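Long-range contacts in probable thioesterase (Thermus thermophilus, PDB 1Z54), which probably hydrolyses acyl-CoA thioesters, perhaps of fatty acids, as a member of the hotdog-fold 4-hydroxybenzoyl-CoA thioesterase family: residues Gly51-Val56 against Leu108-Glu113; Glu71-Arg76 against Tyr91-Glu96. One frame throughout, in Å; residues are numbered along the deposited sequence.

Contact 1 (Gly51-Val56 against Leu108-Glu113); sequences GVFFPV and LCQVGE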
loop_
_atom_site.group_PDB
_atom_site.type_symbol
_atom_site.label_atom_id
_atom_site.label_comp_id
_atom_site.label_asym_id
_atom_site.label_seq_id
_atom_site.Cartn_x
_atom_site.Cartn_y
_atom_site.Cartn_z
ATOM N N GLY A 51 15.181 -21.043 1.693
ATOM C CA GLY A 51 14.085 -21.516 2.516
ATOM C C GLY A 51 14.233 -21.052 3.958
ATOM O O GLY A 51 13.853 -21.764 4.885
ATOM N N VAL A 52 14.793 -19.861 4.149
ATOM C CA VAL A 52 14.984 -19.306 5.486
ATOM C C VAL A 52 14.230 -17.980 5.571
ATOM O O VAL A 52 14.372 -17.129 4.702
ATOM C CB VAL A 52 16.481 -19.060 5.780
ATOM C CG1 VAL A 52 16.664 -18.640 7.229
ATOM C CG2 VAL A 52 17.286 -20.329 5.485
ATOM N N PHE A 53 13.440 -17.802 6.625
ATOM C CA PHE A 53 12.656 -16.577 6.769
ATOM C C PHE A 53 12.760 -15.946 8.155
ATOM O O PHE A 53 13.001 -16.630 9.147
ATOM C CB PHE A 53 11.181 -16.878 6.477
ATOM C CG PHE A 53 10.965 -17.688 5.230
ATOM C CD1 PHE A 53 10.897 -17.075 3.986
ATOM C CD2 PHE A 53 10.867 -19.074 5.302
ATOM C CE1 PHE A 53 10.732 -17.828 2.819
ATOM C CE2 PHE A 53 10.705 -19.838 4.147
ATOM C CZ PHE A 53 10.636 -19.213 2.899
ATOM N N PHE A 54 12.563 -14.635 8.202
ATOM C CA PHE A 54 12.585 -13.884 9.450
ATOM C C PHE A 54 11.240 -13.195 9.591
ATOM O O PHE A 54 11.158 -11.972 9.549
ATOM C CB PHE A 54 13.683 -12.822 9.427
ATOM C CG PHE A 54 15.075 -13.385 9.459
ATOM C CD1 PHE A 54 16.110 -12.744 8.792
ATOM C CD2 PHE A 54 15.353 -14.553 10.158
ATOM C CE1 PHE A 54 17.400 -13.256 8.819
ATOM C CE2 PHE A 54 16.642 -15.071 10.188
ATOM C CZ PHE A 54 17.665 -14.421 9.516
ATOM N N PRO A 55 10.159 -13.971 9.740
ATOM C CA PRO A 55 8.842 -13.345 9.880
ATOM C C PRO A 55 8.733 -12.485 11.142
ATOM O O PRO A 55 9.386 -12.758 12.163
ATOM C CB PRO A 55 7.894 -14.544 9.899
ATOM C CG PRO A 55 8.722 -15.606 10.544
ATOM C CD PRO A 55 10.057 -15.437 9.851
ATOM N N VAL A 56 7.910 -11.444 11.050
ATOM C CA VAL A 56 7.670 -10.510 12.140
ATOM C C VAL A 56 6.661 -11.094 13.119
ATOM O O VAL A 56 5.566 -11.482 12.722
ATOM C CB VAL A 56 7.099 -9.171 11.601
ATOM C CG1 VAL A 56 6.758 -8.232 12.763
ATOM C CG2 VAL A 56 8.096 -8.528 10.646
ATOM N N LEU A 108 11.094 -14.273 14.487
ATOM C CA LEU A 108 11.388 -15.658 14.801
ATOM C C LEU A 108 12.051 -16.086 13.502
ATOM O O LEU A 108 12.035 -15.331 12.522
ATOM C CB LEU A 108 10.113 -16.476 15.031
ATOM C CG LEU A 108 9.462 -16.392 16.414
ATOM C CD1 LEU A 108 8.263 -17.335 16.439
ATOM C CD2 LEU A 108 10.461 -16.778 17.509
ATOM N N CYS A 109 12.647 -17.269 13.479
ATOM C CA CYS A 109 13.281 -17.734 12.257
ATOM C C CYS A 109 12.523 -18.942 11.751
ATOM O O CYS A 109 12.278 -19.891 12.496
ATOM C CB CYS A 109 14.750 -18.101 12.494
ATOM S SG CYS A 109 15.605 -18.699 10.997
ATOM N N GLN A 110 12.133 -18.893 10.485
ATOM C CA GLN A 110 11.394 -19.992 9.888
ATOM C C GLN A 110 12.212 -20.640 8.781
ATOM O O GLN A 110 12.720 -19.964 7.888
ATOM C CB GLN A 110 10.068 -19.482 9.325
ATOM C CG GLN A 110 9.132 -20.566 8.813
ATOM C CD GLN A 110 7.811 -19.997 8.328
ATOM O OE1 GLN A 110 7.118 -19.291 9.063
ATOM N NE2 GLN A 110 7.454 -20.303 7.087
ATOM N N VAL A 111 12.352 -21.955 8.860
ATOM C CA VAL A 111 13.089 -22.703 7.853
ATOM C C VAL A 111 12.216 -23.866 7.397
ATOM O O VAL A 111 11.940 -24.786 8.162
ATOM C CB VAL A 111 14.441 -23.226 8.417
ATOM C CG1 VAL A 111 14.231 -23.861 9.760
ATOM C CG2 VAL A 111 15.056 -24.234 7.468
ATOM N N GLY A 112 11.764 -23.803 6.148
ATOM C CA GLY A 112 10.919 -24.861 5.623
ATOM C C GLY A 112 9.607 -25.002 6.376
ATOM O O GLY A 112 9.303 -26.060 6.942
ATOM N N GLU A 113 8.832 -23.922 6.388
ATOM C CA GLU A 113 7.532 -23.882 7.050
ATOM C C GLU A 113 7.503 -24.365 8.504
ATOM O O GLU A 113 6.612 -25.116 8.897
ATOM C CB GLU A 113 6.501 -24.669 6.228
ATOM C CG GLU A 113 5.061 -24.528 6.730
ATOM C CD GLU A 113 4.544 -23.095 6.671
ATOM O OE1 GLU A 113 3.554 -22.785 7.371
ATOM O OE2 GLU A 113 5.118 -22.280 5.918
#
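G51 brings the chain out of helix 44-48 as the C-prime residue of a Schellman motif, a place whose positive phi suits a residue without a side chain. Its carbonyl starts an antiparallel ladder at one end of the hotdog sheet, where strands 52-63 and 98-111 pair, accepting G112 N at 3.2 Å from G51 O, in the carbonyl plane. V52 pairs with V111 without hydrogen bonds and turns to the buried face, where its CG1, anti to the backbone N, lies 3.9 Å from C109 SG; V47 packs on the same valine. F53 is gripped twice by Q110: F53 N to Q110 O is short at 2.6 Å, while Q110 N reaches F53 O almost straight (169°) but from above the carbonyl plane. On the other face the F53 ring crosses Q110 obliquely, ring and amide planes 64° apart; its CD2 lies nearest Q110 O, at 3.3 Å, with Q110 NE2 the side-chain contact at 4.0 Å. F54 swings back to the V52 side, and its CE2 meets C109 SG at 3.9 Å in an oblique sulfur-aromatic contact. P55, which has no N-H to give, accepts from L108 N through its O in a long bond of 3.3 Å, while its CD meets L108 O at 3.3 Å and Q110 CB more loosely. Backbone bonds thus hold the register, leaving V52 and F54 to pack on I122 of helix 120-129 and C109 on the loop before it, while F53, P55 and Q110 meet M17 of the second subunit, F53 also touching helix 44-48.

Contact 2 (Glu71-Arg76 against Tyr91-Glu96); sequences EVVEVR and YRVERE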
loop_
_atom_site.group_PDB
_atom_site.type_symbol
_atom_site.label_atom_id
_atom_site.label_comp_id
_atom_site.label_asym_id
_atom_site.label_seq_id
_atom_site.Cartn_x
_atom_site.Cartn_y
_atom_site.Cartn_z
ATOM N N GLU A 71 10.372 15.404 1.705
ATOM C CA GLU A 71 11.492 15.141 2.609
ATOM C C GLU A 71 12.122 13.774 2.392
ATOM O O GLU A 71 11.563 12.914 1.708
ATOM C CB GLU A 71 11.033 15.220 4.067
ATOM C CG GLU A 71 10.424 16.549 4.486
ATOM C CD GLU A 71 9.762 16.476 5.857
ATOM O OE1 GLU A 71 9.373 17.532 6.394
ATOM O OE2 GLU A 71 9.624 15.359 6.400
ATOM N N VAL A 72 13.297 13.592 2.988
ATOM C CA VAL A 72 14.033 12.337 2.937
ATOM C C VAL A 72 14.254 11.960 4.396
ATOM O O VAL A 72 14.611 12.812 5.208
ATOM C CB VAL A 72 15.394 12.506 2.231
ATOM C CG1 VAL A 72 16.212 11.241 2.375
ATOM C CG2 VAL A 72 15.178 12.820 0.744
ATOM N N VAL A 73 14.011 10.703 4.747
ATOM C CA VAL A 73 14.194 10.279 6.131
ATOM C C VAL A 73 15.321 9.281 6.260
ATOM O O VAL A 73 15.638 8.549 5.320
ATOM C CB VAL A 73 12.927 9.610 6.724
ATOM C CG1 VAL A 73 11.800 10.602 6.811
ATOM C CG2 VAL A 73 12.539 8.399 5.880
ATOM N N GLU A 74 15.925 9.265 7.441
ATOM C CA GLU A 74 17.013 8.349 7.732
ATOM C C GLU A 74 16.547 7.370 8.787
ATOM O O GLU A 74 15.994 7.764 9.820
ATOM C CB GLU A 74 18.242 9.115 8.227
ATOM C CG GLU A 74 18.952 9.888 7.131
ATOM C CD GLU A 74 20.241 10.533 7.605
ATOM O OE1 GLU A 74 21.014 11.004 6.745
ATOM O OE2 GLU A 74 20.479 10.575 8.834
ATOM N N VAL A 75 16.750 6.090 8.507
ATOM C CA VAL A 75 16.357 5.044 9.428
ATOM C C VAL A 75 17.592 4.330 9.928
ATOM O O VAL A 75 18.322 3.704 9.157
ATOM C CB VAL A 75 15.431 4.025 8.765
ATOM C CG1 VAL A 75 14.962 3.014 9.802
ATOM C CG2 VAL A 75 14.242 4.746 8.133
ATOM N N ARG A 76 17.824 4.447 11.227
ATOM C CA ARG A 76 18.970 3.828 11.865
ATOM C C ARG A 76 18.526 2.509 12.468
ATOM O O ARG A 76 17.584 2.467 13.256
ATOM C CB ARG A 76 19.509 4.762 12.951
ATOM C CG ARG A 76 19.957 6.112 12.399
ATOM C CD ARG A 76 20.077 7.177 13.486
ATOM N NE ARG A 76 21.030 6.808 14.529
ATOM C CZ ARG A 76 21.374 7.605 15.541
ATOM N NH1 ARG A 76 22.250 7.194 16.450
ATOM N NH2 ARG A 76 20.841 8.816 15.643
ATOM N N TYR A 91 14.845 0.560 15.811
ATOM C CA TYR A 91 15.054 1.604 14.824
ATOM C C TYR A 91 14.747 3.010 15.288
ATOM O O TYR A 91 13.937 3.225 16.188
ATOM C CB TYR A 91 14.182 1.358 13.589
ATOM C CG TYR A 91 14.048 -0.072 13.141
ATOM C CD1 TYR A 91 13.290 -0.994 13.871
ATOM C CD2 TYR A 91 14.608 -0.488 11.936
ATOM C CE1 TYR A 91 13.086 -2.299 13.399
ATOM C CE2 TYR A 91 14.412 -1.779 11.458
ATOM C CZ TYR A 91 13.649 -2.679 12.189
ATOM O OH TYR A 91 13.446 -3.947 11.693
ATOM N N ARG A 92 15.388 3.966 14.625
ATOM C CA ARG A 92 15.164 5.380 14.877
ATOM C C ARG A 92 14.966 6.010 13.510
ATOM O O ARG A 92 15.817 5.876 12.624
ATOM C CB ARG A 92 16.359 6.026 15.586
ATOM C CG ARG A 92 16.452 5.670 17.062
ATOM C CD ARG A 92 17.648 6.312 17.763
ATOM N NE ARG A 92 17.399 7.692 18.168
ATOM C CZ ARG A 92 17.551 8.747 17.377
ATOM N NH1 ARG A 92 17.960 8.587 16.127
ATOM N NH2 ARG A 92 17.286 9.965 17.839
ATOM N N VAL A 93 13.825 6.664 13.327
ATOM C CA VAL A 93 13.533 7.315 12.068
ATOM C C VAL A 93 13.660 8.804 12.299
ATOM O O VAL A 93 12.897 9.385 13.069
ATOM C CB VAL A 93 12.099 7.035 11.580
ATOM C CG1 VAL A 93 11.893 7.689 10.222
ATOM C CG2 VAL A 93 11.840 5.532 11.502
ATOM N N GLU A 94 14.623 9.428 11.638
ATOM C CA GLU A 94 14.795 10.850 11.821
ATOM C C GLU A 94 15.019 11.611 10.529
ATOM O O GLU A 94 15.124 11.028 9.448
ATOM C CB GLU A 94 15.934 11.116 12.817
ATOM C CG GLU A 94 17.223 10.385 12.538
ATOM C CD GLU A 94 18.272 10.654 13.599
ATOM O OE1 GLU A 94 18.636 11.826 13.795
ATOM O OE2 GLU A 94 18.730 9.694 14.247
ATOM N N ARG A 95 15.063 12.931 10.658
ATOM C CA ARG A 95 15.275 13.821 9.530
ATOM C C ARG A 95 16.139 14.976 10.022
ATOM O O ARG A 95 15.685 15.809 10.803
ATOM C CB ARG A 95 13.934 14.356 9.028
ATOM C CG ARG A 95 14.032 15.291 7.836
ATOM C CD ARG A 95 12.688 15.941 7.581
ATOM N NE ARG A 95 12.295 16.779 8.714
ATOM C CZ ARG A 95 11.158 16.646 9.396
ATOM N NH1 ARG A 95 10.278 15.703 9.067
ATOM N NH2 ARG A 95 10.903 17.459 10.418
ATOM N N GLU A 96 17.389 15.007 9.578
ATOM C CA GLU A 96 18.321 16.060 9.973
ATOM C C GLU A 96 18.334 16.273 11.491
ATOM O O GLU A 96 18.031 17.363 11.984
ATOM C CB GLU A 96 17.954 17.364 9.265
ATOM C CG GLU A 96 17.673 17.189 7.779
ATOM C CD GLU A 96 17.406 18.502 7.071
ATOM O OE1 GLU A 96 18.381 19.166 6.658
ATOM O OE2 GLU A 96 16.219 18.878 6.936
#
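Y91 lies within strand 86-95, the second strand of an antiparallel hairpin, with its CB packed against R76 O and its ring atom CD2 met obliquely by V75 CG1 at 4.1 Å; tyrosine suits this buried place, its OH being bonded to T105 and R33. R92 forms a hydrogen-bonded pair with R76, R76 N reaching R92 O at 2.8 Å and R92 N returning to R76 O. V93 faces V75 in a non-hydrogen-bonded pair, their CG2 methyls 4.2 Å apart, and its CG1 touches V73 CB: branched apolar residues fill the side that, through V75 and Y91, touches helix 24-39, consistent with a hotdog sheet wrapping its long helix. E94 repeats the double backbone bond with E74, nearly linear from E74 N to E94 O (178°). Its CG takes the crowded position between backbone N and carbonyl carbon (chi1 50°), and the extended chain carries OE2 between two arginines. R76 NH2 meets the syn lone pair of E94 OE2 at 2.7 Å, in the guanidinium plane, whereas R92 NH1 approaches the same oxygen from above the carboxylate plane at a very short 2.3 Å. An alanine in place of R76 removes the guanidinium that bonds E94 OE2, and would probably weaken the link between the strands and leave E94 held less firmly. R95, bent at chi3 (63°), lays one face of its guanidinium under E71 OE1 and makes a salt bridge from NH1 to E71 OE2 at 2.8 Å, weak as a hydrogen bond; P66 O also holds that NH1. R76 NH2 and R92 NH1 are 2.9 Å apart; the shared carboxylate probably offsets their repulsion, and the two positive charges are likely to keep E94 ionised.

In the fold
From the N terminus the chain runs through strand 3-8 and helix 24-39, then helix 44-48, before entering strand 52-63, where the first half of contact 1 lies. Strand 72-82 follows, and its hairpin with strand 86-95 makes contact 2, closing a short loop of 14 residues. Strand 98-111 then returns alongside strand 52-63, so contact 1 closes a loop of 51 residues with contact 2 nested inside it. Their centres, about 28 Å apart, lie on opposite sides of the chain's centre, yet both belong to one antiparallel sheet: contact 2 joins neighbouring inner strands, contact 1 adds strand 52-63, outermost within this chain, to strand 98-111.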